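Local coordinates for protein dihydropyrimidinase (Brevibacillus agri, PDB 3SFW) that probably hydrolyses the ring amide of dihydropyrimidines, opening them to N-carbamoyl amino acids at a two-zinc amidohydrolase centre, at residues I43-G47 / Y48-P52; D131-L134 / E135-S139; E164-F167 / K168-R172; G377-Q381 / K382-A386. All coordinates share one frame; numbering follows the deposited sequence.

Contact 1: residues I43-G47 / Y48-P52; sequences IDATG and YYLLP
Tyr48 lays one ring face against the carbonyl oxygen of Thr46 at the end of a type II beta turn, Ala45 to Tyr48, that joins strand 41-44 to strand 49-59. Thr46 O sits 3.8 Å above the plane of the Tyr48 ring, over its centre. The ring comes there because Tyr48 CG lies beside its own backbone N and anti to the carbonyl carbon (chi1 -57°), which also brings CD2 to 3.7 Å from Ala45 CA. The turn itself is closed by Tyr48 N, which donates to Ala45 O at 2.9 Å, and Gly47 supplies the positive phi that this turn type needs. Ahead of it, Asp44 OD1 takes two bonds from Thr46: OG1 meets its syn lone pair, whereas N, completing an Asx turn, comes from above the carboxylate plane. With a serine in place of Tyr48, the carbonyl of Thr46 and the flank of Ala45 would probably lose their aromatic cover, leaving a gap beside the turn. Beyond the turn, strand 49-59 runs on toward the zinc ligands His58 and His60. Leu50 reaches back from this strand with one methyl, CD1 lying 3.9 Å from Ala45 CB.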
# COMPACT_ATOMS: atom_id res chain seq x y z
N ILE A 43 -47.84 14.62 -19.77
CA ILE A 43 -47.42 14.70 -18.37
C ILE A 43 -46.47 15.88 -18.25
O ILE A 43 -45.40 15.92 -18.91
CB ILE A 43 -46.62 13.41 -17.95
CG1 ILE A 43 -47.36 12.11 -18.31
CG2 ILE A 43 -46.27 13.44 -16.46
CD1 ILE A 43 -48.79 12.09 -17.96
N ASP A 44 -46.84 16.84 -17.43
CA ASP A 44 -46.03 18.04 -17.26
C ASP A 44 -44.89 17.85 -16.23
O ASP A 44 -45.14 17.70 -15.03
CB ASP A 44 -46.97 19.20 -16.85
CG ASP A 44 -46.25 20.52 -16.71
OD1 ASP A 44 -45.03 20.59 -16.94
OD2 ASP A 44 -46.91 21.51 -16.35
N ALA A 45 -43.64 17.84 -16.71
CA ALA A 45 -42.47 17.65 -15.83
C ALA A 45 -41.66 18.93 -15.63
O ALA A 45 -40.50 18.87 -15.22
CB ALA A 45 -41.57 16.51 -16.37
N THR A 46 -42.31 20.09 -15.79
CA THR A 46 -41.66 21.36 -15.50
C THR A 46 -41.08 21.38 -14.10
O THR A 46 -41.78 21.06 -13.11
CB THR A 46 -42.68 22.58 -15.65
OG1 THR A 46 -43.26 22.56 -16.95
CG2 THR A 46 -41.97 23.92 -15.46
N GLY A 47 -39.80 21.77 -13.99
CA GLY A 47 -39.14 21.88 -12.68
C GLY A 47 -38.66 20.54 -12.10
O GLY A 47 -38.13 20.49 -10.99
N TYR A 48 -38.86 19.47 -12.85
CA TYR A 48 -38.40 18.14 -12.36
C TYR A 48 -37.21 17.64 -13.16
O TYR A 48 -37.09 17.91 -14.38
CB TYR A 48 -39.52 17.09 -12.47
CG TYR A 48 -40.83 17.43 -11.74
CD1 TYR A 48 -40.84 18.27 -10.62
CD2 TYR A 48 -42.03 16.95 -12.22
CE1 TYR A 48 -42.07 18.57 -9.96
CE2 TYR A 48 -43.23 17.24 -11.58
CZ TYR A 48 -43.25 18.04 -10.48
OH TYR A 48 -44.47 18.25 -9.85
N TYR A 49 -36.42 16.79 -12.52
CA TYR A 49 -35.60 15.81 -13.21
C TYR A 49 -36.41 14.54 -13.59
O TYR A 49 -37.26 14.09 -12.82
CB TYR A 49 -34.45 15.35 -12.32
CG TYR A 49 -33.40 16.38 -12.06
CD1 TYR A 49 -32.81 17.08 -13.12
CD2 TYR A 49 -33.00 16.68 -10.75
CE1 TYR A 49 -31.83 18.03 -12.87
CE2 TYR A 49 -32.02 17.63 -10.49
CZ TYR A 49 -31.50 18.35 -11.54
OH TYR A 49 -30.50 19.25 -11.28
N LEU A 50 -36.14 13.99 -14.77
CA LEU A 50 -36.56 12.62 -15.10
C LEU A 50 -35.34 11.73 -14.84
O LEU A 50 -34.32 11.86 -15.53
CB LEU A 50 -36.93 12.49 -16.58
CG LEU A 50 -38.22 13.12 -17.08
CD1 LEU A 50 -38.27 14.55 -16.83
CD2 LEU A 50 -38.52 12.82 -18.57
N LEU A 51 -35.47 10.83 -13.87
CA LEU A 51 -34.38 9.89 -13.50
C LEU A 51 -34.75 8.50 -13.92
O LEU A 51 -35.93 8.13 -13.83
CB LEU A 51 -34.19 9.90 -11.99
CG LEU A 51 -33.94 11.29 -11.37
CD1 LEU A 51 -33.84 11.19 -9.85
CD2 LEU A 51 -32.66 11.88 -11.95
N PRO A 52 -33.77 7.68 -14.34
CA PRO A 52 -34.07 6.24 -14.43
C PRO A 52 -34.48 5.74 -13.05
O PRO A 52 -33.86 6.12 -12.04
CB PRO A 52 -32.72 5.60 -14.86
CG PRO A 52 -31.93 6.77 -15.48
CD PRO A 52 -32.34 7.96 -14.59

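Contact 2: residues D131-L134 / E135-S139; sequences DHVL and EELES
Glu136 N donates to His132 O over 2.9 Å, the shortest backbone bond joining 131-134 to 135-139, with an N-H...O angle of 153°. Glu135 N to Asp131 O and Leu137 N to Val133 O, each 3.0 Å, repeat the i to i+4 pattern, and Leu137 N has a second, weak bond to Leu134 O. One residue later the pattern breaks: Glu138 N lies 4.1 Å from Leu134 O and turns instead to Glu135 O at 3.3 Å, which marks a kink. The carbonyl of Leu134 is taken up by Arg172 NE from helix 163-176. Among the side chains, Glu135 is drawn close over the preceding turn, its CG 3.0 Å from Asp131 O, after which a bend at chi2 carries the carboxylate away. Glu136 has CG anti to its N (chi1 -151°) and is extended beyond CG, which carries its carboxylate to backbone groups at the start of helix 101-112. There OE2 accepts from His102 N and OE1 from Leu101 N, and the helix dipole would probably favour the negative charge. Leu137 lies on the buried side, CD1 4.3 Å from Leu134 CD2, and also packs on Leu101 and Leu176. With Asp131, His132, Glu135 and Glu138 exposed and Leu137 buried, this is an amphipathic surface helix in the amidohydrolase barrel, anchored to the helices 101-112 and 163-176 that flank it in sequence.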
# COMPACT_ATOMS: atom_id res chain seq x y z
N ASP A 131 -21.79 -31.45 -4.60
CA ASP A 131 -21.87 -31.67 -6.04
C ASP A 131 -23.29 -31.49 -6.62
O ASP A 131 -23.45 -31.07 -7.77
CB ASP A 131 -21.34 -33.06 -6.41
CG ASP A 131 -19.83 -33.16 -6.31
OD1 ASP A 131 -19.14 -32.14 -6.09
OD2 ASP A 131 -19.31 -34.29 -6.50
N HIS A 132 -24.30 -31.87 -5.86
CA HIS A 132 -25.68 -31.72 -6.33
C HIS A 132 -26.03 -30.24 -6.52
O HIS A 132 -26.67 -29.85 -7.49
CB HIS A 132 -26.65 -32.37 -5.33
CG HIS A 132 -28.06 -32.44 -5.82
ND1 HIS A 132 -28.67 -33.63 -6.20
CD2 HIS A 132 -29.01 -31.48 -5.97
CE1 HIS A 132 -29.91 -33.38 -6.59
NE2 HIS A 132 -30.14 -32.08 -6.46
N VAL A 133 -25.67 -29.43 -5.52
CA VAL A 133 -25.85 -27.99 -5.62
C VAL A 133 -25.13 -27.42 -6.84
O VAL A 133 -25.68 -26.60 -7.60
CB VAL A 133 -25.33 -27.31 -4.32
CG1 VAL A 133 -25.08 -25.79 -4.56
CG2 VAL A 133 -26.33 -27.57 -3.17
N LEU A 134 -23.90 -27.84 -7.04
CA LEU A 134 -23.13 -27.32 -8.15
C LEU A 134 -23.80 -27.68 -9.48
O LEU A 134 -23.88 -26.86 -10.41
CB LEU A 134 -21.70 -27.86 -8.09
CG LEU A 134 -20.88 -27.33 -6.89
CD1 LEU A 134 -19.48 -27.92 -7.03
CD2 LEU A 134 -20.79 -25.79 -6.89
N GLU A 135 -24.36 -28.89 -9.55
CA GLU A 135 -25.05 -29.31 -10.78
C GLU A 135 -26.32 -28.50 -10.99
O GLU A 135 -26.61 -28.04 -12.11
CB GLU A 135 -25.40 -30.82 -10.75
CG GLU A 135 -24.16 -31.72 -10.57
CD GLU A 135 -24.05 -32.87 -11.61
OE1 GLU A 135 -22.94 -33.47 -11.71
OE2 GLU A 135 -25.07 -33.19 -12.29
N GLU A 136 -27.03 -28.25 -9.90
CA GLU A 136 -28.28 -27.51 -9.94
C GLU A 136 -28.11 -26.08 -10.41
O GLU A 136 -29.04 -25.50 -10.99
CB GLU A 136 -28.90 -27.50 -8.53
CG GLU A 136 -30.34 -27.42 -8.56
CD GLU A 136 -31.04 -27.56 -7.22
OE1 GLU A 136 -30.46 -27.83 -6.14
OE2 GLU A 136 -32.22 -27.29 -7.27
N LEU A 137 -26.94 -25.50 -10.15
CA LEU A 137 -26.72 -24.07 -10.49
C LEU A 137 -26.81 -23.81 -11.99
O LEU A 137 -27.09 -22.69 -12.41
CB LEU A 137 -25.37 -23.59 -9.93
CG LEU A 137 -25.40 -23.32 -8.41
CD1 LEU A 137 -23.99 -23.05 -7.92
CD2 LEU A 137 -26.34 -22.11 -8.15
N GLU A 138 -26.57 -24.84 -12.81
CA GLU A 138 -26.64 -24.60 -14.26
C GLU A 138 -28.00 -24.10 -14.74
O GLU A 138 -28.11 -23.03 -15.38
CB GLU A 138 -26.18 -25.82 -15.07
CG GLU A 138 -26.10 -25.50 -16.56
CD GLU A 138 -25.56 -26.67 -17.37
OE1 GLU A 138 -26.02 -27.81 -17.14
OE2 GLU A 138 -24.63 -26.45 -18.15
N SER A 139 -29.08 -24.77 -14.34
CA SER A 139 -30.40 -24.27 -14.75
C SER A 139 -30.80 -23.07 -13.94
O SER A 139 -31.58 -22.25 -14.40
CB SER A 139 -31.45 -25.38 -14.64
OG SER A 139 -31.59 -25.78 -13.29

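Contact 3: residues E164-F167 / K168-R172; sequences ETLF and KTLIR
Thr165 O is gripped twice from the next turn of helix 163-176: Thr169 OG1 reaches it at 2.6 Å and Thr169 N at 2.9 Å, from opposite faces of the carbonyl plane. The hydroxyl is brought there by a chi1 of -62°, which sets OG1 beside its own backbone N, and the short bond satisfies the hydroxyl of a buried residue. Glu164 and Lys168 run side by side as extended chains and end in a salt bridge, NZ to OE1 at 3.1 Å on the anti lone pair. Phe167 and Ile171 meet in a CH-pi contact; Ile171 CD1 stands 3.8 Å from the ring centroid and 20° off the normal, shifted toward the rim near CE1. Leu166 and Leu170 touch through their CD1 methyls, 3.9 Å apart. In the next shell, Glu164 OE2 forms a salt bridge with Lys156 of the second subunit, whose Val189 and Tyr192 pack on Phe167 and Ile171, respectively. The pairing is ordinary alpha-helical i to i+4; what marks an outer helix of a TIM barrel is that Leu166 and Leu170 lie on Val180 of strand 180-182 and Leu227 of helix 214-230, while Glu164, Phe167 and Ile171 meet the second subunit.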
# COMPACT_ATOMS: atom_id res chain seq x y z
N GLU A 164 -14.30 -23.51 1.78
CA GLU A 164 -14.60 -24.51 0.75
C GLU A 164 -15.86 -24.15 -0.07
O GLU A 164 -15.83 -24.17 -1.32
CB GLU A 164 -14.74 -25.91 1.41
CG GLU A 164 -15.23 -26.97 0.44
CD GLU A 164 -15.38 -28.37 1.09
OE1 GLU A 164 -15.65 -29.33 0.33
OE2 GLU A 164 -15.24 -28.52 2.32
N THR A 165 -16.93 -23.75 0.61
CA THR A 165 -18.14 -23.35 -0.10
C THR A 165 -17.90 -22.12 -0.98
O THR A 165 -18.33 -22.07 -2.14
CB THR A 165 -19.30 -23.14 0.87
OG1 THR A 165 -19.67 -24.41 1.40
CG2 THR A 165 -20.49 -22.55 0.17
N LEU A 166 -17.21 -21.13 -0.42
CA LEU A 166 -17.05 -19.87 -1.16
C LEU A 166 -16.14 -20.10 -2.36
O LEU A 166 -16.43 -19.66 -3.47
CB LEU A 166 -16.51 -18.76 -0.22
CG LEU A 166 -16.07 -17.47 -0.95
CD1 LEU A 166 -17.27 -16.88 -1.74
CD2 LEU A 166 -15.54 -16.45 0.08
N PHE A 167 -15.07 -20.87 -2.20
CA PHE A 167 -14.14 -21.06 -3.34
C PHE A 167 -14.79 -21.90 -4.47
O PHE A 167 -14.71 -21.53 -5.65
CB PHE A 167 -12.87 -21.76 -2.86
CG PHE A 167 -11.78 -21.79 -3.89
CD1 PHE A 167 -11.15 -22.98 -4.19
CD2 PHE A 167 -11.36 -20.62 -4.54
CE1 PHE A 167 -10.10 -23.02 -5.14
CE2 PHE A 167 -10.33 -20.63 -5.48
CZ PHE A 167 -9.66 -21.84 -5.75
N LYS A 168 -15.43 -23.00 -4.11
CA LYS A 168 -16.19 -23.80 -5.07
C LYS A 168 -17.27 -22.99 -5.79
O LYS A 168 -17.44 -23.13 -7.01
CB LYS A 168 -16.79 -25.01 -4.36
CG LYS A 168 -15.74 -26.05 -4.01
CD LYS A 168 -16.43 -27.24 -3.33
CE LYS A 168 -15.48 -28.42 -3.23
NZ LYS A 168 -16.24 -29.61 -2.69
N THR A 169 -17.94 -22.10 -5.05
CA THR A 169 -19.02 -21.32 -5.64
C THR A 169 -18.43 -20.33 -6.64
O THR A 169 -18.97 -20.15 -7.75
CB THR A 169 -19.83 -20.61 -4.57
OG1 THR A 169 -20.41 -21.57 -3.70
CG2 THR A 169 -20.94 -19.73 -5.19
N LEU A 170 -17.28 -19.77 -6.30
CA LEU A 170 -16.60 -18.81 -7.22
C LEU A 170 -16.14 -19.50 -8.51
O LEU A 170 -16.33 -18.96 -9.62
CB LEU A 170 -15.40 -18.14 -6.54
CG LEU A 170 -15.77 -17.05 -5.51
CD1 LEU A 170 -14.58 -16.89 -4.50
CD2 LEU A 170 -16.09 -15.71 -6.24
N ILE A 171 -15.62 -20.72 -8.37
CA ILE A 171 -15.17 -21.49 -9.54
C ILE A 171 -16.34 -21.81 -10.44
O ILE A 171 -16.29 -21.63 -11.65
CB ILE A 171 -14.44 -22.77 -9.12
CG1 ILE A 171 -13.09 -22.36 -8.51
CG2 ILE A 171 -14.16 -23.66 -10.33
CD1 ILE A 171 -12.38 -23.44 -7.90
N ARG A 172 -17.41 -22.29 -9.83
CA ARG A 172 -18.61 -22.64 -10.59
C ARG A 172 -19.24 -21.41 -11.21
O ARG A 172 -19.75 -21.45 -12.33
CB ARG A 172 -19.59 -23.35 -9.67
CG ARG A 172 -20.88 -23.82 -10.40
CD ARG A 172 -20.53 -24.78 -11.58
NE ARG A 172 -21.70 -25.60 -11.95
CZ ARG A 172 -21.94 -26.10 -13.18
NH1 ARG A 172 -23.08 -26.77 -13.39
NH2 ARG A 172 -21.09 -25.92 -14.18

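Contact 4: residues G377-Q381 / K382-A386; sequences GMFPQ and KGTIA
Met378 and Lys382 meet because each sets CG anti to its carbonyl carbon (chi1 -64° and -55°), and a bend at chi3 of Met378 brings its CE to 4.1 Å from Lys382 CG. They stand in the loop that leaves helix 361-376 through a Schellman motif at Gly377. Lys382 N closes an alpha turn, i to i+4, on Met378 O at 2.8 Å, with an N-H...O angle of 159°. Inside that turn the Phe379-Pro380 peptide is cis, and Pro380 CB lies 3.7 Å above the plane of the Phe379 ring, over its centre. A bend at chi2 turns the rest of the Lys382 chain alongside Gln381, and NZ makes salt bridges with three carboxylates, Asp119 at the start of strand 119-124 and Asp390 and Asp392 just before strand 393-403. A methionine in its place would probably leave these three carboxylates without their shared positive charge, and their mutual repulsion would be likely to disturb the loop. Thr384 crosses Phe379 and turns its hydroxyl to Asp15 of the third subunit. Its carbon side stays with the ring: Thr384 CB and CG2 both lie 4.0 Å from Phe379 CE2.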
# COMPACT_ATOMS: atom_id res chain seq x y z
N GLY A 377 -27.23 -7.77 -14.61
CA GLY A 377 -27.75 -8.45 -15.85
C GLY A 377 -29.16 -8.00 -16.23
O GLY A 377 -29.97 -8.79 -16.75
N MET A 378 -29.46 -6.73 -15.96
CA MET A 378 -30.80 -6.17 -16.22
C MET A 378 -30.69 -5.03 -17.22
O MET A 378 -31.64 -4.34 -17.44
CB MET A 378 -31.42 -5.58 -14.90
CG MET A 378 -31.67 -6.67 -13.80
SD MET A 378 -31.78 -5.96 -12.10
CE MET A 378 -33.42 -5.27 -12.18
N PHE A 379 -29.52 -4.83 -17.82
CA PHE A 379 -29.30 -3.65 -18.68
C PHE A 379 -29.31 -4.15 -20.13
O PHE A 379 -28.73 -5.19 -20.42
CB PHE A 379 -27.92 -3.03 -18.37
CG PHE A 379 -27.69 -1.71 -19.07
CD1 PHE A 379 -26.96 -1.65 -20.26
CD2 PHE A 379 -28.25 -0.54 -18.55
CE1 PHE A 379 -26.80 -0.40 -20.93
CE2 PHE A 379 -28.10 0.65 -19.21
CZ PHE A 379 -27.36 0.72 -20.38
N PRO A 380 -29.90 -3.39 -21.07
CA PRO A 380 -30.45 -2.06 -20.91
C PRO A 380 -31.96 -2.07 -20.73
O PRO A 380 -32.55 -1.01 -20.79
CB PRO A 380 -30.15 -1.39 -22.29
CG PRO A 380 -30.23 -2.54 -23.26
CD PRO A 380 -29.72 -3.77 -22.49
N GLN A 381 -32.57 -3.23 -20.49
CA GLN A 381 -34.04 -3.24 -20.22
C GLN A 381 -34.36 -2.25 -19.07
O GLN A 381 -35.33 -1.46 -19.14
CB GLN A 381 -34.53 -4.65 -19.80
CG GLN A 381 -36.02 -4.64 -19.39
CD GLN A 381 -36.57 -5.95 -18.77
OE1 GLN A 381 -37.72 -5.99 -18.32
NE2 GLN A 381 -35.76 -6.99 -18.72
N LYS A 382 -33.53 -2.32 -18.03
CA LYS A 382 -33.65 -1.44 -16.84
C LYS A 382 -32.40 -0.56 -16.71
O LYS A 382 -31.33 -0.88 -17.29
CB LYS A 382 -33.73 -2.27 -15.57
CG LYS A 382 -34.85 -3.36 -15.50
CD LYS A 382 -36.20 -2.74 -15.77
CE LYS A 382 -37.31 -3.71 -15.25
NZ LYS A 382 -38.64 -3.10 -15.59
N GLY A 383 -32.54 0.55 -15.99
CA GLY A 383 -31.37 1.25 -15.45
C GLY A 383 -31.04 2.48 -16.26
O GLY A 383 -30.02 3.10 -16.04
N THR A 384 -31.85 2.79 -17.25
CA THR A 384 -31.58 4.02 -18.01
C THR A 384 -32.85 4.67 -18.58
O THR A 384 -33.99 4.14 -18.42
CB THR A 384 -30.59 3.75 -19.15
OG1 THR A 384 -30.08 5.01 -19.67
CG2 THR A 384 -31.25 2.87 -20.23
N ILE A 385 -32.67 5.82 -19.21
CA ILE A 385 -33.73 6.40 -20.01
C ILE A 385 -33.27 6.51 -21.46
O ILE A 385 -32.44 7.33 -21.76
CB ILE A 385 -34.15 7.77 -19.47
CG1 ILE A 385 -34.78 7.61 -18.07
CG2 ILE A 385 -35.22 8.41 -20.44
CD1 ILE A 385 -35.16 8.93 -17.43
N ALA A 386 -33.72 5.56 -22.28
CA ALA A 386 -33.26 5.47 -23.66
C ALA A 386 -34.30 4.76 -24.47
O ALA A 386 -35.04 3.93 -23.93
CB ALA A 386 -31.89 4.71 -23.72

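In the fold
From the N terminus, contact 1 comes first, turning the chain from the edge strand of the small mixed sheet into the long strand 49-59. Contacts 2 and 3 follow within the consecutive helices 131-142 and 163-176, with centres 12 Å apart and Arg172 bridging them. Contact 4 then closes a turn at the start of the loop from helix 361-376 to strand 393-403. All four are local and lie in series; none nests in or crosses another. Contact 4 nevertheless returns to contact 1, since Ile385 CD1 lies 3.6 Å from Leu50 O. Contacts 1 and 2 fall on opposite sides of the chain's centre, 46 Å apart between centres, as do contacts 1 and 3, at 45 Å.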